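Local coordinates for hypothetical protein PA3352 (Pseudomonas aeruginosa, PDB 2FUP) that is a putative flagella synthesis protein of the FlgN family, probably acting as an export chaperone for hook-associated flagellar proteins, at residues L8-L11 / F12-I16; R62-I65 / L66-G70. One frame throughout, in Å; residues are numbered along the deposited sequence.

Contact 1: L8-L11 / F12-I16; sequences LLDL and FAEDI
L8 lies alongside the ring of F12, one turn further on in helix 7-34, both side chains pointing the same way. The branch carbon of L8 does most of the touching: its CG sits 3.8 Å from F12 CE2, and both methyls stay close to that same ring carbon. With CG turned anti to the carbonyl carbon (chi1 -83°), the F12 ring swings back over the preceding turn, bringing F12 CD2 to 3.4 Å from L8 O. That carbonyl is also the acceptor for F12 N at 3.0 Å. L9 O takes A13 N, D10 O takes E14 N and L11 O takes D15 N.

On another side of the helix, the carboxylates of D10 and E14 approach with their planes 80° apart. D10 OD2 and E14 OE2 are two acceptor oxygens of like charge only 2.8 Å apart. E14 reaches there on a chain extended beyond CG, and its CG passes 3.2 Å from D10 O on the way.

Further out, N58 of helix 39-68 gives a weak hydrogen bond to E14 OE1. In the conformer given, D15 OD2 also accepts from N58 and OD1 pairs with R62. L78 of helix 75-82 packs on both L8 and F12.

L8 and F12 thus form an apolar side, D10 and E14 an acidic one, while D15 turns to helix 39-68. The nearness of D10 and E14 would tend to disfavour full ionisation of both, so one may take up a proton more readily than an isolated acid.

Contact 2: R62-I65 / L66-G70; sequences RAEI and LREAG
R62 meets L66 through its backbone: L66 N bonds to R62 O at 3.0 Å, and L66 CG, leaning back toward its own backbone N (chi1 -60°), comes within 3.4 Å of the same oxygen. The R62 guanidinium leads away from this turn toward D15 of helix 7-34. A63 O is the acceptor for R67 N at 2.8 Å. It also lies over one face of the R67 guanidinium, offset toward the rim, while A63 CB is 4.0 Å from R67 NH2.

E64 takes the guanidinium end of R67. The R67 chain bends at chi3 (-69°), and its NH1 reaches E64 OE1 at 2.9 Å in a salt bridge. The oxygen sits in the guanidinium plane and is met nearly along its C-O bond, although the carboxylate itself is turned 47° from that plane. E68 comes in from the next turn, its CG 3.2 Å from E64 O, which accepts E68 N. The two carboxylates are modelled implausibly close, so their exact placing is doubtful.

I65 O accepts A69 N at 3.1 Å, and the I65 side chain packs on L11 and Y81. Beyond it the chain turns at G70, whose N bonds to R67 O and whose phi is positive: a Schellman motif closing the C-terminal end of the helix.

Overall arrangement
Contact 1 lies near the start of helix 7-34 and contact 2 at the end of helix 39-68; the two helices run antiparallel as a hairpin in the bundle, bringing these ends side by side with centres about 15 Å apart. R62 is the main bridge: its CD packs 3.5 Å from F12 CE1, its CG 3.7 Å from L8 CD1, and in the conformers given NH1 makes a salt bridge to D15 OD1, though the alternates leave its length doubtful. Further along, L11 CD1 meets I65 CD1 at 3.7 Å. Methylpentanediol, probably from the crystallisation liquor, is bound near both contacts: about 3 Å from the F12 side chain in contact 1, and about 5 Å from the L66 side chain in contact 2.

Contact 1: L8-L11 / F12-I16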
ATOM      1  N   LEU A   8      -2.414   9.207  11.819  1.00 16.62           N
ATOM      2  CA  LEU A   8      -3.074   8.563  10.709  1.00 15.46           C
ATOM      3  C   LEU A   8      -2.613   9.140   9.385  1.00 17.05           C
ATOM      4  O   LEU A   8      -2.339   8.375   8.416  1.00 17.37           O
ATOM      5  CB  LEU A   8      -4.595   8.611  10.797  1.00 18.02           C
ATOM      6  CG  LEU A   8      -5.389   7.766   9.840  1.00 19.26           C
ATOM      7  CD1 LEU A   8      -5.052   6.302  10.000  1.00 20.54           C
ATOM      8  CD2 LEU A   8      -6.871   7.897  10.029  1.00 21.53           C
ATOM      9  N   LEU A   9      -2.533  10.464   9.311  1.00 17.68           N
ATOM     10  CA  LEU A   9      -2.096  11.065   8.083  1.00 17.84           C
ATOM     11  C   LEU A   9      -0.663  10.682   7.760  1.00 18.01           C
ATOM     12  O   LEU A   9      -0.332  10.445   6.598  1.00 19.71           O
ATOM     13  CB  LEU A   9      -2.290  12.580   8.137  1.00 19.51           C
ATOM     14  CG  LEU A   9      -1.995  13.343   6.830  1.00 19.80           C
ATOM     15  CD1 LEU A   9      -2.876  12.918   5.676  1.00 18.95           C
ATOM     16  CD2 LEU A   9      -2.243  14.858   7.119  1.00 19.48           C
ATOM     17  N   ASP A  10       0.185  10.550   8.767  1.00 17.75           N
ATOM     18  CA  ASP A  10       1.590  10.142   8.551  1.00 17.93           C
ATOM     19  C   ASP A  10       1.617   8.744   7.998  1.00 20.38           C
ATOM     20  O   ASP A  10       2.399   8.442   7.096  1.00 18.97           O
ATOM     21  CB  ASP A  10       2.368  10.222   9.848  1.00 19.95           C
ATOM     22  CG  ASP A  10       3.818   9.989   9.655  1.00 26.85           C
ATOM     23  OD1 ASP A  10       4.474  10.779   8.979  1.00 22.67           O
ATOM     24  OD2 ASP A  10       4.343   9.049  10.292  1.00 30.30           O
ATOM     25  N   LEU A  11       0.761   7.866   8.520  1.00 18.31           N
ATOM     26  CA  LEU A  11       0.736   6.484   7.995  1.00 16.90           C
ATOM     27  C   LEU A  11       0.316   6.436   6.549  1.00 18.03           C
ATOM     28  O   LEU A  11       0.854   5.681   5.746  1.00 19.35           O
ATOM     29  CB  LEU A  11      -0.203   5.638   8.850  1.00 17.83           C
ATOM     30  CG  LEU A  11       0.283   5.349  10.261  1.00 19.67           C
ATOM     31  CD1 LEU A  11      -0.827   4.855  11.149  1.00 19.20           C
ATOM     32  CD2 LEU A  11       1.394   4.375  10.284  1.00 19.36           C
ATOM     33  N   PHE A  12      -0.668   7.229   6.184  1.00 17.42           N
ATOM     34  CA  PHE A  12      -1.050   7.290   4.791  1.00 17.67           C
ATOM     35  C   PHE A  12       0.091   7.832   3.952  1.00 20.46           C
ATOM     36  O   PHE A  12       0.332   7.305   2.864  1.00 19.37           O
ATOM     37  CB  PHE A  12      -2.280   8.178   4.579  1.00 19.61           C
ATOM     38  CG  PHE A  12      -3.577   7.486   4.834  1.00 19.59           C
ATOM     39  CD1 PHE A  12      -3.989   6.390   4.102  1.00 18.49           C
ATOM     40  CD2 PHE A  12      -4.448   7.936   5.814  1.00 20.88           C
ATOM     41  CE1 PHE A  12      -5.178   5.755   4.347  1.00 19.91           C
ATOM     42  CE2 PHE A  12      -5.680   7.266   6.070  1.00 24.92           C
ATOM     43  CZ  PHE A  12      -6.046   6.168   5.313  1.00 22.87           C
ATOM     44  N   ALA A  13       0.739   8.904   4.394  1.00 19.39           N
ATOM     45  CA  ALA A  13       1.853   9.495   3.616  1.00 20.57           C
ATOM     46  C   ALA A  13       2.959   8.464   3.429  1.00 19.72           C
ATOM     47  O   ALA A  13       3.490   8.300   2.341  1.00 20.37           O
ATOM     48  CB  ALA A  13       2.408  10.754   4.327  1.00 24.62           C
ATOM     49  N   GLU A  14       3.331   7.783   4.487  1.00 18.62           N
ATOM     50  CA  GLU A  14       4.362   6.761   4.381  1.00 19.42           C
ATOM     51  C   GLU A  14       3.964   5.657   3.413  1.00 20.16           C
ATOM     52  O   GLU A  14       4.747   5.240   2.562  1.00 19.12           O
ATOM     53  CB  GLU A  14       4.614   6.113   5.742  1.00 22.86           C
ATOM     54  CG  GLU A  14       5.285   7.011   6.746  1.00 25.04           C
ATOM     55  CD  GLU A  14       5.561   6.367   8.114  1.00 34.34           C
ATOM     56  OE1 GLU A  14       5.357   5.113   8.243  1.00 38.81           O
ATOM     57  OE2 GLU A  14       6.004   7.134   9.037  1.00 42.13           O
ATOM     58  N   ASP A  15       2.711   5.230   3.484  1.00 18.07           N
ATOM     59  CA  ASP A  15       2.284   4.121   2.637  0.50 17.27           C
ATOM     60  C   ASP A  15       2.157   4.509   1.179  1.00 18.28           C
ATOM     61  O   ASP A  15       2.425   3.682   0.300  1.00 19.40           O
ATOM     62  CB  ASP A  15       1.017   3.443   3.192  0.50 17.40           C
ATOM     63  CG  ASP A  15       1.338   2.498   4.317  0.50 20.71           C
ATOM     64  OD1 ASP A  15       0.478   1.707   4.749  0.50 24.18           O
ATOM     65  OD2 ASP A  15       2.500   2.438   4.615  0.50 16.81           O
ATOM     66  N   ILE A  16       1.765   5.743   0.877  1.00 17.64           N
ATOM     67  CA  ILE A  16       1.767   6.237  -0.533  1.00 19.48           C
ATOM     68  C   ILE A  16       3.213   6.150  -1.103  1.00 18.56           C
ATOM     69  O   ILE A  16       3.440   5.699  -2.218  1.00 19.78           O
ATOM     70  CB  ILE A  16       1.135   7.614  -0.651  1.00 19.85           C
ATOM     71  CG1 ILE A  16      -0.391   7.492  -0.519  1.00 20.98           C
ATOM     72  CG2 ILE A  16       1.485   8.231  -1.983  1.00 22.16           C
ATOM     73  CD1 ILE A  16      -1.052   8.751  -0.101  1.00 22.09           C
TER

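Contact 2: R62-I65 / L66-G70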
ATOM      1  N   ARG A  62      -3.225   1.601  10.668  1.00 17.34           N
ATOM      2  CA  ARG A  62      -4.396   2.399  10.286  1.00 19.28           C
ATOM      3  C   ARG A  62      -5.696   1.735  10.753  1.00 16.90           C
ATOM      4  O   ARG A  62      -6.644   2.392  11.248  1.00 18.51           O
ATOM      5  CB  ARG A  62      -4.474   2.620   8.767  1.00 17.93           C
ATOM      6  CG  ARG A  62      -3.310   3.504   8.354  0.50 18.34           C
ATOM      7  CD  ARG A  62      -3.625   4.150   7.020  0.50 17.33           C
ATOM      8  NE  ARG A  62      -3.818   3.044   6.105  0.50 20.08           N
ATOM      9  CZ  ARG A  62      -2.809   2.396   5.548  0.50 14.38           C
ATOM     10  NH1 ARG A  62      -1.586   2.849   5.681  0.50 24.60           N
ATOM     11  NH2 ARG A  62      -3.020   1.336   4.826  0.50 19.16           N
ATOM     12  N   ALA A  63      -5.768   0.403  10.594  1.00 18.20           N
ATOM     13  CA  ALA A  63      -6.976  -0.333  11.005  1.00 17.62           C
ATOM     14  C   ALA A  63      -7.197  -0.170  12.519  1.00 17.34           C
ATOM     15  O   ALA A  63      -8.349  -0.001  12.979  1.00 19.31           O
ATOM     16  CB  ALA A  63      -6.854  -1.861  10.665  1.00 17.81           C
ATOM     17  N   GLU A  64      -6.094  -0.241  13.312  1.00 16.69           N
ATOM     18  CA  GLU A  64      -6.214  -0.118  14.754  1.00 16.34           C
ATOM     19  C   GLU A  64      -6.686   1.272  15.182  1.00 16.34           C
ATOM     20  O   GLU A  64      -7.516   1.413  16.084  1.00 17.76           O
ATOM     21  CB  GLU A  64      -4.904  -0.502  15.447  1.00 15.91           C
ATOM     22  CG  GLU A  64      -4.922  -0.502  16.995  1.00 18.36           C
ATOM     23  CD  GLU A  64      -5.924  -1.448  17.653  1.00 21.22           C
ATOM     24  OE1 GLU A  64      -6.254  -2.462  16.998  1.00 18.33           O
ATOM     25  OE2 GLU A  64      -6.341  -1.197  18.851  1.00 18.46           O
ATOM     26  N   ILE A  65      -6.208   2.311  14.500  1.00 16.87           N
ATOM     27  CA  ILE A  65      -6.635   3.644  14.810  1.00 17.41           C
ATOM     28  C   ILE A  65      -8.141   3.741  14.556  1.00 16.69           C
ATOM     29  O   ILE A  65      -8.895   4.321  15.370  1.00 18.87           O
ATOM     30  CB  ILE A  65      -5.799   4.668  13.999  1.00 17.67           C
ATOM     31  CG1 ILE A  65      -4.378   4.673  14.533  1.00 19.19           C
ATOM     32  CG2 ILE A  65      -6.450   6.011  14.031  1.00 19.74           C
ATOM     33  CD1 ILE A  65      -3.408   5.461  13.706  1.00 20.69           C
ATOM     34  N   LEU A  66      -8.604   3.289  13.394  1.00 18.50           N
ATOM     35  CA  LEU A  66     -10.025   3.403  13.104  1.00 17.61           C
ATOM     36  C   LEU A  66     -10.878   2.546  14.042  1.00 17.71           C
ATOM     37  O   LEU A  66     -11.937   3.002  14.518  1.00 18.80           O
ATOM     38  CB  LEU A  66     -10.327   3.071  11.628  1.00 20.06           C
ATOM     39  CG  LEU A  66      -9.637   3.949  10.576  1.00 23.12           C
ATOM     40  CD1 LEU A  66      -9.927   3.429   9.164  1.00 25.90           C
ATOM     41  CD2 LEU A  66     -10.086   5.357  10.753  1.00 22.23           C
ATOM     42  N   ARG A  67     -10.416   1.334  14.343  1.00 18.30           N
ATOM     43  CA  ARG A  67     -11.164   0.484  15.239  1.00 17.86           C
ATOM     44  C   ARG A  67     -11.333   1.094  16.640  1.00 17.74           C
ATOM     45  O   ARG A  67     -12.429   1.060  17.207  1.00 19.98           O
ATOM     46  CB  ARG A  67     -10.421  -0.847  15.335  1.00 22.53           C
ATOM     47  CG  ARG A  67     -10.874  -1.983  16.203  1.00 30.82           C
ATOM     48  CD  ARG A  67      -9.767  -3.087  16.093  1.00 20.29           C
ATOM     49  NE  ARG A  67      -9.713  -3.722  14.771  1.00 22.45           N
ATOM     50  CZ  ARG A  67      -8.620  -3.992  14.110  1.00 22.12           C
ATOM     51  NH1 ARG A  67      -7.428  -3.666  14.586  1.00 19.85           N
ATOM     52  NH2 ARG A  67      -8.666  -4.599  12.928  1.00 24.11           N
ATOM     53  N   GLU A  68     -10.255   1.682  17.157  1.00 17.50           N
ATOM     54  CA  GLU A  68     -10.294   2.294  18.469  1.00 18.70           C
ATOM     55  C   GLU A  68     -11.181   3.506  18.456  1.00 20.63           C
ATOM     56  O   GLU A  68     -11.789   3.831  19.486  1.00 21.03           O
ATOM     57  CB  GLU A  68      -8.898   2.650  18.952  1.00 18.93           C
ATOM     58  CG  GLU A  68      -8.059   1.423  19.214  1.00 17.38           C
ATOM     59  CD  GLU A  68      -6.661   1.758  19.822  1.00 22.01           C
ATOM     60  OE1 GLU A  68      -6.437   2.968  20.181  1.00 21.11           O
ATOM     61  OE2 GLU A  68      -5.794   0.848  19.870  1.00 19.51           O
ATOM     62  N   ALA A  69     -11.334   4.179  17.313  1.00 19.14           N
ATOM     63  CA  ALA A  69     -12.221   5.357  17.203  1.00 19.73           C
ATOM     64  C   ALA A  69     -13.669   4.884  17.053  1.00 20.69           C
ATOM     65  O   ALA A  69     -14.560   5.716  17.019  1.00 25.74           O
ATOM     66  CB  ALA A  69     -11.806   6.195  15.993  1.00 21.93           C
ATOM     67  N   GLY A  70     -13.908   3.608  16.898  1.00 20.44           N
ATOM     68  CA  GLY A  70     -15.256   3.081  16.799  1.00 20.11           C
ATOM     69  C   GLY A  70     -15.902   3.253  15.456  1.00 25.29           C
ATOM     70  O   GLY A  70     -17.134   3.272  15.380  1.00 24.62           O
TER